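Local atomic coordinates of SusD superfamily protein (Bacteroides thetaiotaomicron VPI-5482, PDB entry 3HDX), a protein that probably binds polysaccharide at the bacterial outer membrane, as a lipoprotein of the SusD family, and so helps the cell take up complex carbohydrate. Residues V460-I465 with I471-F476; S73-F78 with D131-T136; Y124-W129 with T154-A159; A30-H35 with L69-N74; Y137-D140 with F144-M147. One frame throughout, in Å; residues are numbered along the deposited sequence. Where two conformers were deposited one is given.

Contact 1 (V460-I465 with I471-F476); sequences VSEDII and IEQNEF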
# COMPACT_ATOMS: atom_id res chain seq x y z
N VAL A 460 1.70 -19.92 5.79
CA VAL A 460 0.87 -20.39 4.70
C VAL A 460 -0.34 -21.10 5.34
O VAL A 460 -0.21 -21.86 6.29
CB VAL A 460 1.66 -21.34 3.75
CG1 VAL A 460 0.77 -21.90 2.62
CG2 VAL A 460 2.86 -20.60 3.18
N SER A 461 -1.53 -20.83 4.83
CA SER A 461 -2.74 -21.47 5.36
C SER A 461 -2.63 -22.99 5.20
O SER A 461 -2.21 -23.50 4.16
CB SER A 461 -3.99 -20.99 4.64
OG SER A 461 -5.11 -21.84 4.98
N GLU A 462 -2.99 -23.71 6.26
CA GLU A 462 -2.94 -25.19 6.21
C GLU A 462 -3.88 -25.76 5.14
O GLU A 462 -3.57 -26.79 4.54
CB GLU A 462 -3.08 -25.79 7.61
CG GLU A 462 -1.79 -25.52 8.54
CD GLU A 462 -0.44 -26.22 8.11
OE1 GLU A 462 -0.52 -27.26 7.39
OE2 GLU A 462 0.70 -25.75 8.49
N ASP A 463 -4.96 -25.04 4.81
CA ASP A 463 -5.87 -25.43 3.72
C ASP A 463 -5.13 -25.47 2.37
O ASP A 463 -5.32 -26.41 1.58
CB ASP A 463 -7.08 -24.48 3.60
CG ASP A 463 -8.02 -24.54 4.83
OD1 ASP A 463 -7.99 -25.55 5.57
OD2 ASP A 463 -8.79 -23.56 5.02
N ILE A 464 -4.25 -24.50 2.15
CA ILE A 464 -3.44 -24.43 0.92
C ILE A 464 -2.48 -25.63 0.85
O ILE A 464 -2.35 -26.28 -0.21
CB ILE A 464 -2.66 -23.05 0.83
CG1 ILE A 464 -3.60 -21.83 0.68
CG2 ILE A 464 -1.63 -23.08 -0.29
CD1 ILE A 464 -4.36 -21.73 -0.60
N ILE A 465 -1.81 -25.94 1.95
CA ILE A 465 -0.82 -27.02 2.01
C ILE A 465 -1.49 -28.39 1.82
O ILE A 465 -0.95 -29.25 1.12
CB ILE A 465 -0.03 -26.99 3.31
CG1 ILE A 465 0.89 -25.74 3.29
CG2 ILE A 465 0.84 -28.25 3.52
CD1 ILE A 465 1.47 -25.44 4.57
N ILE A 471 3.60 -27.37 -1.74
CA ILE A 471 3.69 -26.11 -0.99
C ILE A 471 4.13 -26.41 0.44
O ILE A 471 3.44 -27.14 1.15
CB ILE A 471 2.34 -25.39 -0.93
CG1 ILE A 471 1.87 -25.04 -2.35
CG2 ILE A 471 2.41 -24.08 -0.10
CD1 ILE A 471 2.83 -24.14 -3.07
N GLU A 472 5.28 -25.87 0.84
CA GLU A 472 5.88 -26.09 2.16
C GLU A 472 5.59 -24.91 3.09
O GLU A 472 5.59 -23.75 2.68
CB GLU A 472 7.41 -26.25 2.03
CG GLU A 472 8.17 -26.66 3.31
CD GLU A 472 9.69 -26.59 3.18
OE1 GLU A 472 10.20 -25.99 2.20
OE2 GLU A 472 10.37 -27.12 4.08
N GLN A 473 5.35 -25.21 4.36
CA GLN A 473 5.12 -24.16 5.32
C GLN A 473 6.42 -23.40 5.56
O GLN A 473 7.53 -23.93 5.40
CB GLN A 473 4.65 -24.80 6.64
CG GLN A 473 4.31 -23.84 7.78
CD GLN A 473 3.28 -22.83 7.37
OE1 GLN A 473 3.62 -21.74 6.85
NE2 GLN A 473 2.00 -23.23 7.48
N ASN A 474 6.26 -22.14 5.96
CA ASN A 474 7.39 -21.32 6.44
C ASN A 474 7.94 -21.99 7.69
O ASN A 474 7.19 -22.21 8.65
CB ASN A 474 6.88 -19.93 6.81
CG ASN A 474 7.99 -18.93 7.32
OD1 ASN A 474 8.98 -19.24 8.02
ND2 ASN A 474 7.76 -17.68 6.99
N GLU A 475 9.24 -22.24 7.69
CA GLU A 475 9.97 -22.95 8.79
C GLU A 475 9.67 -22.34 10.16
O GLU A 475 9.44 -23.05 11.13
CB GLU A 475 11.49 -22.90 8.53
CG GLU A 475 12.30 -23.89 9.35
CD GLU A 475 11.98 -25.36 9.01
OE1 GLU A 475 11.67 -25.67 7.83
OE2 GLU A 475 12.01 -26.19 9.93
N PHE A 476 9.59 -21.02 10.23
CA PHE A 476 9.34 -20.32 11.48
C PHE A 476 8.03 -20.72 12.15
O PHE A 476 7.97 -20.73 13.40
CB PHE A 476 9.31 -18.78 11.25
CG PHE A 476 9.37 -17.97 12.54
CD1 PHE A 476 10.60 -17.60 13.08
CD2 PHE A 476 8.23 -17.57 13.17
CE1 PHE A 476 10.66 -16.83 14.25
CE2 PHE A 476 8.29 -16.83 14.33
CZ PHE A 476 9.50 -16.45 14.87
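Gln473 reaches Val460 because its CG stands opposite the backbone N (chi1 -178°) and the chain then bends at the next bond (chi2 56°). The carboxamide thus lies against the backbone of Val460 and pairs with it at both ends. Val460 N donates to Gln473 OE1 at 2.8 Å, and Gln473 NE2 donates to Val460 O at 2.9 Å. Both bonds lie in the carbonyl plane of their acceptor and use a lone pair. OE1 is gripped a second time, by Asn474 N. NE2 has a second acceptor too, Glu462 OE2 at 3.0 Å, which it meets from above the carboxylate plane. Beside the amide, aliphatic side chains pack. Ile471 CG2 touches Val460 CG1 at 3.9 Å and Ile465 CG1 at 4.1 Å, while Ile465 CD1 packs on Gln473 CB. Ser461 caps helix 462-467: its OG accepts from Asp463 N. Asn474 OD1 accepts from Phe476 N in an Asx turn, and Glu472 O is bound by Arg149. The C-terminal tail therefore folds back on the start of the last helix. Four bonds fix the rotation of the buried Gln473 amide, and the nearby Glu462 carboxylate would probably polarise its NH2 group.

Contact 2 (S73-F78 with D131-T136); sequences SNWRRF and DVPLVT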
# COMPACT_ATOMS: atom_id res chain seq x y z
N SER A 73 -4.09 -15.46 6.27
CA SER A 73 -2.95 -16.26 5.85
C SER A 73 -3.18 -17.06 4.57
O SER A 73 -2.20 -17.55 4.02
CB SER A 73 -2.49 -17.25 6.94
OG SER A 73 -3.30 -18.39 7.02
N ASN A 74 -4.42 -17.19 4.10
CA ASN A 74 -4.73 -17.90 2.86
C ASN A 74 -4.55 -16.91 1.71
O ASN A 74 -5.27 -15.94 1.64
CB ASN A 74 -6.17 -18.45 2.93
CG ASN A 74 -6.54 -19.29 1.71
OD1 ASN A 74 -6.28 -18.88 0.58
ND2 ASN A 74 -7.17 -20.44 1.94
N TRP A 75 -3.62 -17.21 0.80
CA TRP A 75 -3.29 -16.32 -0.31
C TRP A 75 -4.20 -16.41 -1.56
O TRP A 75 -3.90 -15.79 -2.56
CB TRP A 75 -1.79 -16.45 -0.70
CG TRP A 75 -1.37 -17.83 -1.12
CD1 TRP A 75 -2.09 -18.76 -1.85
CD2 TRP A 75 -0.10 -18.42 -0.87
NE1 TRP A 75 -1.33 -19.89 -2.05
CE2 TRP A 75 -0.11 -19.70 -1.48
CE3 TRP A 75 1.06 -18.00 -0.20
CZ2 TRP A 75 0.98 -20.56 -1.41
CZ3 TRP A 75 2.14 -18.85 -0.14
CH2 TRP A 75 2.08 -20.13 -0.72
N ARG A 76 -5.30 -17.17 -1.50
CA ARG A 76 -6.15 -17.37 -2.68
C ARG A 76 -6.56 -16.06 -3.38
O ARG A 76 -6.54 -16.00 -4.61
CB ARG A 76 -7.38 -18.23 -2.31
CG ARG A 76 -8.23 -18.68 -3.46
CD ARG A 76 -9.44 -19.57 -3.05
NE ARG A 76 -10.18 -19.98 -4.24
CZ ARG A 76 -9.99 -21.13 -4.89
NH1 ARG A 76 -9.09 -22.00 -4.45
NH2 ARG A 76 -10.71 -21.41 -5.97
N ARG A 77 -6.97 -15.06 -2.60
CA ARG A 77 -7.41 -13.79 -3.15
C ARG A 77 -6.37 -13.09 -4.02
O ARG A 77 -6.72 -12.39 -4.96
CB ARG A 77 -7.93 -12.87 -2.05
CG ARG A 77 -6.88 -12.47 -1.02
CD ARG A 77 -7.52 -11.86 0.25
NE ARG A 77 -6.52 -11.42 1.23
CZ ARG A 77 -5.88 -12.22 2.10
NH1 ARG A 77 -6.06 -13.56 2.08
NH2 ARG A 77 -5.03 -11.70 3.00
N PHE A 78 -5.10 -13.30 -3.72
CA PHE A 78 -4.03 -12.78 -4.58
C PHE A 78 -3.94 -13.54 -5.90
O PHE A 78 -3.83 -12.92 -6.95
CB PHE A 78 -2.70 -12.72 -3.83
CG PHE A 78 -2.72 -11.69 -2.75
CD1 PHE A 78 -2.41 -10.36 -3.08
CD2 PHE A 78 -3.14 -11.98 -1.47
CE1 PHE A 78 -2.46 -9.36 -2.10
CE2 PHE A 78 -3.21 -10.96 -0.51
CZ PHE A 78 -2.87 -9.69 -0.83
N ASP A 131 8.43 -16.42 -0.11
CA ASP A 131 8.37 -17.26 -1.28
C ASP A 131 6.91 -17.58 -1.59
O ASP A 131 6.14 -17.92 -0.69
CB ASP A 131 9.12 -18.58 -1.06
CG ASP A 131 10.61 -18.43 -0.78
OD1 ASP A 131 11.22 -17.35 -0.96
OD2 ASP A 131 11.18 -19.49 -0.38
N VAL A 132 6.53 -17.52 -2.86
CA VAL A 132 5.16 -17.84 -3.29
C VAL A 132 5.25 -18.52 -4.65
O VAL A 132 6.21 -18.23 -5.42
CB VAL A 132 4.22 -16.60 -3.37
CG1 VAL A 132 4.07 -15.91 -2.02
CG2 VAL A 132 4.72 -15.62 -4.43
N PRO A 133 4.28 -19.41 -4.99
CA PRO A 133 4.39 -20.05 -6.33
C PRO A 133 4.28 -19.04 -7.49
O PRO A 133 3.36 -18.21 -7.52
CB PRO A 133 3.21 -21.04 -6.37
CG PRO A 133 2.86 -21.25 -4.96
CD PRO A 133 3.29 -20.08 -4.13
N LEU A 134 5.28 -19.08 -8.38
CA LEU A 134 5.29 -18.15 -9.51
C LEU A 134 4.52 -18.75 -10.69
O LEU A 134 5.02 -19.61 -11.40
CB LEU A 134 6.72 -17.78 -9.88
CG LEU A 134 6.85 -16.79 -11.06
CD1 LEU A 134 6.03 -15.50 -10.91
CD2 LEU A 134 8.39 -16.50 -11.30
N VAL A 135 3.27 -18.33 -10.83
CA VAL A 135 2.36 -18.74 -11.89
C VAL A 135 2.30 -17.60 -12.94
O VAL A 135 1.88 -16.48 -12.63
CB VAL A 135 0.97 -19.08 -11.33
CG1 VAL A 135 0.02 -19.52 -12.48
CG2 VAL A 135 1.08 -20.16 -10.21
N THR A 136 2.64 -17.91 -14.19
CA THR A 136 2.73 -16.90 -15.26
C THR A 136 1.71 -17.10 -16.40
O THR A 136 1.82 -16.48 -17.48
CB THR A 136 4.18 -16.96 -15.86
OG1 THR A 136 4.38 -18.27 -16.41
CG2 THR A 136 5.24 -16.69 -14.77
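The bond from Arg76 N to Asn74 OD1, 2.9 Å, closes an Asx turn around Trp75, the residue that meets Val132 and Pro133 across the contact. The turn leads into helix 76-91 of the TPR-like helical fold of the SusD family. Trp75 holds its CG between the backbone N and the carbonyl carbon (chi1 60°), which turns the indole toward the loop that follows helix 104-129. The six-membered ring does the touching. Its CZ3 lies 4.0 Å from Val132 CG1, and the same atom approaches Asp131 O, which Arg149 binds. Trp129 and Tyr79 meet the indole edge-to-face, and Met125 also packs on it. An alanine in place of Trp75 would take away the indole and is likely to open a gap beside Val132 and Pro133 in this buried core. Pro133 arrives from the opposite direction to the indole and is the closer partner: its CD sits 3.6 Å from both Trp75 CZ2 and Trp75 CH2.

Contact 3 (Y124-W129 with T154-A159); sequences YMVRIW and TVLSYA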
# COMPACT_ATOMS: atom_id res chain seq x y z
N TYR A 124 3.11 -7.48 -3.48
CA TYR A 124 2.35 -7.34 -2.24
C TYR A 124 2.35 -8.64 -1.44
O TYR A 124 2.56 -8.67 -0.24
CB TYR A 124 0.92 -6.83 -2.56
CG TYR A 124 0.22 -6.22 -1.37
CD1 TYR A 124 -0.46 -7.04 -0.46
CD2 TYR A 124 0.22 -4.84 -1.14
CE1 TYR A 124 -1.15 -6.52 0.60
CE2 TYR A 124 -0.46 -4.28 -0.08
CZ TYR A 124 -1.13 -5.15 0.81
OH TYR A 124 -1.81 -4.63 1.86
N MSE A 125 2.16 -9.74 -2.16
CA MSE A 125 2.08 -11.05 -1.52
C MSE A 125 3.49 -11.52 -1.08
O MSE A 125 3.62 -12.20 -0.06
CB MSE A 125 1.30 -12.06 -2.37
CG MSE A 125 2.06 -12.62 -3.52
SE MSE A 125 1.02 -13.73 -4.69
CE MSE A 125 0.37 -15.00 -3.34
N VAL A 126 4.53 -11.17 -1.83
CA VAL A 126 5.92 -11.49 -1.43
C VAL A 126 6.30 -10.81 -0.12
O VAL A 126 6.96 -11.43 0.74
CB VAL A 126 6.94 -11.22 -2.58
CG1 VAL A 126 8.40 -11.10 -2.03
CG2 VAL A 126 6.76 -12.29 -3.68
N ARG A 127 5.81 -9.58 0.10
CA ARG A 127 6.11 -8.94 1.37
C ARG A 127 5.44 -9.67 2.54
O ARG A 127 5.97 -9.65 3.66
CB ARG A 127 5.63 -7.49 1.42
CG ARG A 127 6.35 -6.56 0.45
CD ARG A 127 6.08 -5.10 0.87
NE ARG A 127 4.66 -4.81 0.88
CZ ARG A 127 4.14 -3.58 1.04
NH1 ARG A 127 4.91 -2.52 1.18
NH2 ARG A 127 2.84 -3.43 1.04
N ILE A 128 4.28 -10.29 2.28
CA ILE A 128 3.50 -10.98 3.32
C ILE A 128 4.03 -12.38 3.62
O ILE A 128 4.23 -12.72 4.79
CB ILE A 128 1.98 -10.98 2.97
CG1 ILE A 128 1.42 -9.56 2.99
CG2 ILE A 128 1.18 -11.87 3.91
CD1 ILE A 128 0.01 -9.43 2.50
N TRP A 129 4.21 -13.18 2.59
CA TRP A 129 4.55 -14.60 2.72
C TRP A 129 5.98 -14.96 2.36
O TRP A 129 6.45 -16.03 2.73
CB TRP A 129 3.59 -15.48 1.88
CG TRP A 129 2.20 -15.56 2.42
CD1 TRP A 129 1.76 -16.38 3.44
CD2 TRP A 129 1.05 -14.85 1.96
NE1 TRP A 129 0.42 -16.17 3.66
CE2 TRP A 129 -0.04 -15.24 2.75
CE3 TRP A 129 0.84 -13.89 0.97
CZ2 TRP A 129 -1.30 -14.69 2.59
CZ3 TRP A 129 -0.41 -13.34 0.81
CH2 TRP A 129 -1.47 -13.75 1.60
N THR A 154 13.21 -14.44 -7.18
CA THR A 154 12.77 -14.80 -8.54
C THR A 154 11.41 -14.17 -8.86
O THR A 154 11.19 -13.66 -9.97
CB THR A 154 12.74 -16.32 -8.70
OG1 THR A 154 14.06 -16.81 -8.38
CG2 THR A 154 12.32 -16.74 -10.09
N VAL A 155 10.51 -14.19 -7.88
CA VAL A 155 9.19 -13.60 -8.07
C VAL A 155 9.32 -12.08 -8.26
O VAL A 155 8.68 -11.49 -9.15
CB VAL A 155 8.25 -13.94 -6.89
CG1 VAL A 155 6.94 -13.25 -7.06
CG2 VAL A 155 8.08 -15.46 -6.72
N LEU A 156 10.16 -11.43 -7.46
CA LEU A 156 10.33 -9.98 -7.60
C LEU A 156 11.00 -9.63 -8.92
O LEU A 156 10.68 -8.61 -9.53
CB LEU A 156 11.09 -9.44 -6.38
CG LEU A 156 10.30 -9.54 -5.07
CD1 LEU A 156 11.15 -8.98 -3.91
CD2 LEU A 156 8.94 -8.83 -5.13
N SER A 157 11.94 -10.45 -9.39
CA SER A 157 12.55 -10.19 -10.70
C SER A 157 11.50 -10.28 -11.83
O SER A 157 11.52 -9.47 -12.77
CB SER A 157 13.68 -11.17 -11.03
OG SER A 157 14.79 -10.97 -10.20
N TYR A 158 10.57 -11.21 -11.71
CA TYR A 158 9.45 -11.31 -12.66
C TYR A 158 8.59 -10.03 -12.56
O TYR A 158 8.29 -9.39 -13.60
CB TYR A 158 8.60 -12.57 -12.36
CG TYR A 158 7.30 -12.65 -13.12
CD1 TYR A 158 7.26 -13.07 -14.43
CD2 TYR A 158 6.11 -12.28 -12.51
CE1 TYR A 158 6.08 -13.20 -15.12
CE2 TYR A 158 4.91 -12.41 -13.16
CZ TYR A 158 4.90 -12.84 -14.49
OH TYR A 158 3.71 -12.95 -15.15
N ALA A 159 8.24 -9.64 -11.33
CA ALA A 159 7.40 -8.45 -11.12
C ALA A 159 8.05 -7.17 -11.70
O ALA A 159 7.38 -6.38 -12.37
CB ALA A 159 7.00 -8.29 -9.69
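Tyr124 and Met125, a selenomethionine, lead up to Val126, the residue that meets Val155 and Leu156. Tyr124 turns away from that side, and its OH bonds to His35 ND1. Met125 packs instead on Phe78, Tyr79 and Ile82 of helix 76-91. Val126 carries the contact with both its methyls. CG2 stands opposite the carbonyl carbon and reaches Val155 CG1 at 3.5 Å, a tight approach for two methyl groups. The two valine side chains slide past each other in opposite directions. CG1, which lies opposite the backbone N (chi1 161°), rests 3.9 Å from Leu156 CD2. Leu156 CG and CD1 come equally near the same methyl, and the leucine runs obliquely across the valine. The contact joins consecutive helices, 104-129 and 152-169, in the helical TPR-like part of the SusD fold. It is wholly apolar and buried. Next along the chain, Arg127 points to the flank of the contact and makes a cation-pi interaction with Tyr432. Ile128 turns its CG2 over the centre of the following ring, 3.4 Å above the plane of Trp129. Trp129 ends the helix, with Met125 CA at the edge of its indole.

Contact 4 (A30-H35 with L69-N74); sequences ADNNTH and LKKVSN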
# COMPACT_ATOMS: atom_id res chain seq x y z
N ALA A 30 -8.37 -5.61 0.77
CA ALA A 30 -9.45 -5.21 1.68
C ALA A 30 -10.05 -6.35 2.49
O ALA A 30 -10.52 -6.11 3.60
CB ALA A 30 -10.57 -4.46 0.92
N ASP A 31 -10.03 -7.56 1.96
CA ASP A 31 -10.68 -8.67 2.64
C ASP A 31 -10.05 -8.88 4.03
O ASP A 31 -8.82 -8.87 4.20
CB ASP A 31 -10.71 -9.94 1.77
CG ASP A 31 -11.77 -9.88 0.61
OD1 ASP A 31 -12.51 -8.88 0.41
OD2 ASP A 31 -11.81 -10.88 -0.15
N ASN A 32 -10.92 -9.01 5.02
CA ASN A 32 -10.52 -9.12 6.44
C ASN A 32 -9.57 -7.99 6.90
O ASN A 32 -8.80 -8.16 7.85
CB ASN A 32 -9.93 -10.51 6.71
CG ASN A 32 -10.97 -11.61 6.51
OD1 ASN A 32 -10.80 -12.50 5.67
ND2 ASN A 32 -12.08 -11.49 7.22
N ASN A 33 -9.69 -6.83 6.25
CA ASN A 33 -8.84 -5.68 6.55
C ASN A 33 -7.34 -5.97 6.43
O ASN A 33 -6.51 -5.35 7.10
CB ASN A 33 -9.22 -5.08 7.92
CG ASN A 33 -10.58 -4.48 7.92
OD1 ASN A 33 -10.97 -3.87 6.94
ND2 ASN A 33 -11.35 -4.75 8.98
N THR A 34 -7.01 -6.86 5.49
CA THR A 34 -5.64 -7.28 5.22
C THR A 34 -4.63 -6.14 5.20
O THR A 34 -3.60 -6.20 5.84
CB THR A 34 -5.56 -8.08 3.87
OG1 THR A 34 -6.16 -9.37 4.06
CG2 THR A 34 -4.10 -8.21 3.37
N HIS A 35 -4.95 -5.08 4.47
CA HIS A 35 -3.98 -4.00 4.29
C HIS A 35 -3.47 -3.42 5.61
O HIS A 35 -2.27 -3.27 5.82
CB HIS A 35 -4.58 -2.92 3.38
CG HIS A 35 -3.60 -1.84 2.98
ND1 HIS A 35 -2.46 -2.08 2.23
CD2 HIS A 35 -3.64 -0.50 3.19
CE1 HIS A 35 -1.84 -0.93 2.03
NE2 HIS A 35 -2.53 0.04 2.60
N LEU A 69 -6.68 -14.96 11.71
CA LEU A 69 -5.31 -15.26 11.29
C LEU A 69 -5.29 -16.29 10.16
O LEU A 69 -4.55 -16.12 9.16
CB LEU A 69 -4.45 -15.74 12.46
CG LEU A 69 -4.16 -14.76 13.60
CD1 LEU A 69 -3.41 -15.43 14.75
CD2 LEU A 69 -3.47 -13.55 13.14
N LYS A 70 -6.13 -17.33 10.29
CA LYS A 70 -6.20 -18.35 9.26
C LYS A 70 -6.67 -17.76 7.91
O LYS A 70 -6.10 -18.06 6.85
CB LYS A 70 -7.11 -19.50 9.73
CG LYS A 70 -6.58 -20.22 10.96
CD LYS A 70 -7.43 -21.39 11.34
CE LYS A 70 -6.85 -22.00 12.60
NZ LYS A 70 -6.61 -20.93 13.57
N LYS A 71 -7.70 -16.93 7.96
CA LYS A 71 -8.25 -16.28 6.75
C LYS A 71 -7.26 -15.33 6.07
O LYS A 71 -7.09 -15.35 4.85
CB LYS A 71 -9.51 -15.50 7.11
CG LYS A 71 -10.71 -16.40 7.45
CD LYS A 71 -11.84 -15.51 7.98
CE LYS A 71 -13.22 -16.15 7.93
NZ LYS A 71 -14.11 -15.24 8.81
N VAL A 72 -6.62 -14.49 6.86
CA VAL A 72 -5.63 -13.56 6.27
C VAL A 72 -4.47 -14.34 5.64
O VAL A 72 -4.01 -13.97 4.56
CB VAL A 72 -5.09 -12.58 7.32
CG1 VAL A 72 -3.91 -11.76 6.80
CG2 VAL A 72 -6.21 -11.65 7.77
N SER A 73 -4.09 -15.46 6.27
CA SER A 73 -2.95 -16.26 5.85
C SER A 73 -3.18 -17.06 4.57
O SER A 73 -2.20 -17.55 4.02
CB SER A 73 -2.49 -17.25 6.94
OG SER A 73 -3.30 -18.39 7.02
N ASN A 74 -4.42 -17.19 4.10
CA ASN A 74 -4.73 -17.90 2.86
C ASN A 74 -4.55 -16.91 1.71
O ASN A 74 -5.27 -15.94 1.64
CB ASN A 74 -6.17 -18.45 2.93
CG ASN A 74 -6.54 -19.29 1.71
OD1 ASN A 74 -6.28 -18.88 0.58
ND2 ASN A 74 -7.17 -20.44 1.94
O HOH W 1 -8.41 -12.79 4.07
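The carboxamide of Asn32 is the flat group here, and the aliphatic chain of Lys71 crosses it at about a right angle. The chain passes on one side of the amide plane, displaced toward the oxygen. Lys71 CB is 3.6 Å from Asn32 OD1, and Lys71 CD is 4.1 Å from Asn32 ND2. A water joins the two segments at the oxygen end. It donates to Asn32 OD1 at 2.9 Å and, weakly, to Lys71 O. Beside this polar part, Asn32 CB meets Val72 CG2 at 4.0 Å, and the Thr34 hydroxyl oxygen, OG1, lies 4.3 Å from Val72 CG1. Asn32 is placed by the turn it belongs to. Its backbone is left-handed (phi 53°), as is that of Asn33. Asp31 O holds the turn by accepting twice from Thr34, from N and from OG1. The OG1 bond is 2.7 Å and nearly in line with the carbonyl (165°). The other end of Lys71 makes a long, weak ion pair with Asp67. The contact thus sets the turn between helices 11-30 and 34-41 against the last turn of helix 67-73. Arg77 of helix 76-91 binds Val72 O nearby. Leu69 packs on helix 52-58, and the loop residue Trp458 touches both Leu69 and Val72.

Contact 5 (Y137-D140 with F144-M147); sequences YSYD and FPSM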
# COMPACT_ATOMS: atom_id res chain seq x y z
N TYR A 137 0.76 -18.00 -16.16
CA TYR A 137 -0.24 -18.41 -17.16
C TYR A 137 -1.57 -18.68 -16.48
O TYR A 137 -1.61 -18.97 -15.27
CB TYR A 137 0.28 -19.65 -17.87
CG TYR A 137 0.60 -20.82 -16.95
CD1 TYR A 137 1.84 -20.92 -16.33
CD2 TYR A 137 -0.36 -21.82 -16.69
CE1 TYR A 137 2.11 -21.93 -15.45
CE2 TYR A 137 -0.07 -22.87 -15.84
CZ TYR A 137 1.16 -22.94 -15.24
OH TYR A 137 1.47 -23.96 -14.40
N SER A 138 -2.65 -18.67 -17.26
CA SER A 138 -3.97 -18.90 -16.66
C SER A 138 -4.22 -20.39 -16.38
O SER A 138 -3.63 -21.28 -17.02
CB SER A 138 -5.09 -18.35 -17.50
OG SER A 138 -5.25 -19.10 -18.67
N TYR A 139 -5.08 -20.64 -15.41
CA TYR A 139 -5.45 -22.01 -15.03
C TYR A 139 -6.92 -22.01 -14.64
O TYR A 139 -7.50 -20.95 -14.47
CB TYR A 139 -4.55 -22.54 -13.91
CG TYR A 139 -4.54 -21.68 -12.68
CD1 TYR A 139 -3.68 -20.59 -12.57
CD2 TYR A 139 -5.43 -21.92 -11.65
CE1 TYR A 139 -3.69 -19.78 -11.44
CE2 TYR A 139 -5.47 -21.11 -10.50
CZ TYR A 139 -4.59 -20.05 -10.41
OH TYR A 139 -4.64 -19.27 -9.29
N ASP A 140 -7.51 -23.19 -14.55
CA ASP A 140 -8.93 -23.30 -14.21
C ASP A 140 -9.21 -23.04 -12.75
O ASP A 140 -8.47 -23.52 -11.88
CB ASP A 140 -9.47 -24.71 -14.54
CG ASP A 140 -9.52 -24.99 -16.03
OD1 ASP A 140 -9.55 -24.07 -16.87
OD2 ASP A 140 -9.60 -26.19 -16.37
N PHE A 144 -5.16 -25.53 -8.99
CA PHE A 144 -3.99 -24.67 -8.85
C PHE A 144 -2.79 -25.46 -9.38
O PHE A 144 -2.69 -26.68 -9.13
CB PHE A 144 -3.78 -24.27 -7.39
CG PHE A 144 -2.74 -23.22 -7.23
CD1 PHE A 144 -3.05 -21.91 -7.54
CD2 PHE A 144 -1.45 -23.55 -6.81
CE1 PHE A 144 -2.06 -20.89 -7.44
CE2 PHE A 144 -0.45 -22.56 -6.68
CZ PHE A 144 -0.76 -21.22 -6.99
N PRO A 145 -1.87 -24.79 -10.13
CA PRO A 145 -0.72 -25.54 -10.64
C PRO A 145 0.07 -26.29 -9.57
O PRO A 145 0.29 -25.73 -8.48
CB PRO A 145 0.15 -24.45 -11.30
CG PRO A 145 -0.88 -23.41 -11.73
CD PRO A 145 -1.88 -23.39 -10.62
N SER A 146 0.50 -27.52 -9.90
CA SER A 146 1.29 -28.34 -8.98
C SER A 146 2.75 -27.93 -9.10
O SER A 146 3.49 -28.34 -10.02
CB SER A 146 1.14 -29.83 -9.26
OG SER A 146 1.92 -30.56 -8.34
N MSE A 147 3.16 -27.09 -8.15
CA MSE A 147 4.51 -26.54 -8.13
C MSE A 147 4.83 -26.04 -6.72
O MSE A 147 3.89 -25.72 -5.96
CB MSE A 147 4.61 -25.37 -9.16
CG MSE A 147 3.75 -24.16 -8.82
SE MSE A 147 4.07 -22.61 -9.91
CE MSE A 147 5.91 -22.39 -9.54
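Tyr139 and Tyr137 meet Phe144 and Pro145 where the long loop between helices 104-129 and 152-169 doubles back on itself without forming strands. The aromatic pair is an offset edge-to-face (T-shaped) stack. The edge of Phe144 points to the face of Tyr139, with centroids 5.4 Å apart and planes at 82°. Tyr79 of helix 76-91 also stacks edge-to-face with Phe144. The second interaction is CH-pi. Pro145 CD sits over the centre of the Tyr139 ring, 3.8 Å from its centroid and 12° off the normal. The same CD lies over the rim of one face of Phe144, so the proline fills the angle between the two rings. A serine in place of Tyr139 would remove the ring and would probably leave Pro145 CD without its aromatic face and the edge of Phe144 without its mate. The rest is van der Waals contact. Both tyrosines hold CG between the backbone N and the carbonyl carbon (chi1 57° at Tyr137), which brings both rings to Pro145. Tyr139 OH lies at the edge of the Phe144 ring, 3.5 Å from CD1. Tyr137 slides past the proline, and its OH stops 3.4 Å from Pro145 CB.

Overall arrangement
Contacts 2 and 3 are buried and apolar across their segments. Contacts 1 and 4 are partly buried; contact 1 has direct hydrogen bonds across its segments, contact 4 a water bridge beside its packing. Contact 5 lies at the surface, its centre about 27 Å from the centre of the chain, and relies on aromatic and proline packing. Contacts 2 and 4 share Ser73 and Asn74, at the junction of helices 67-73 and 76-91. Contacts 2, 3 and 5 draw on helix 104-129 or the loop that follows it. Contact 1 forms near the C-terminus, whereas the others lie in the N-terminal part of the chain. It still touches contact 2, where Ile471 CD1 meets Pro133 CG at 3.5 Å.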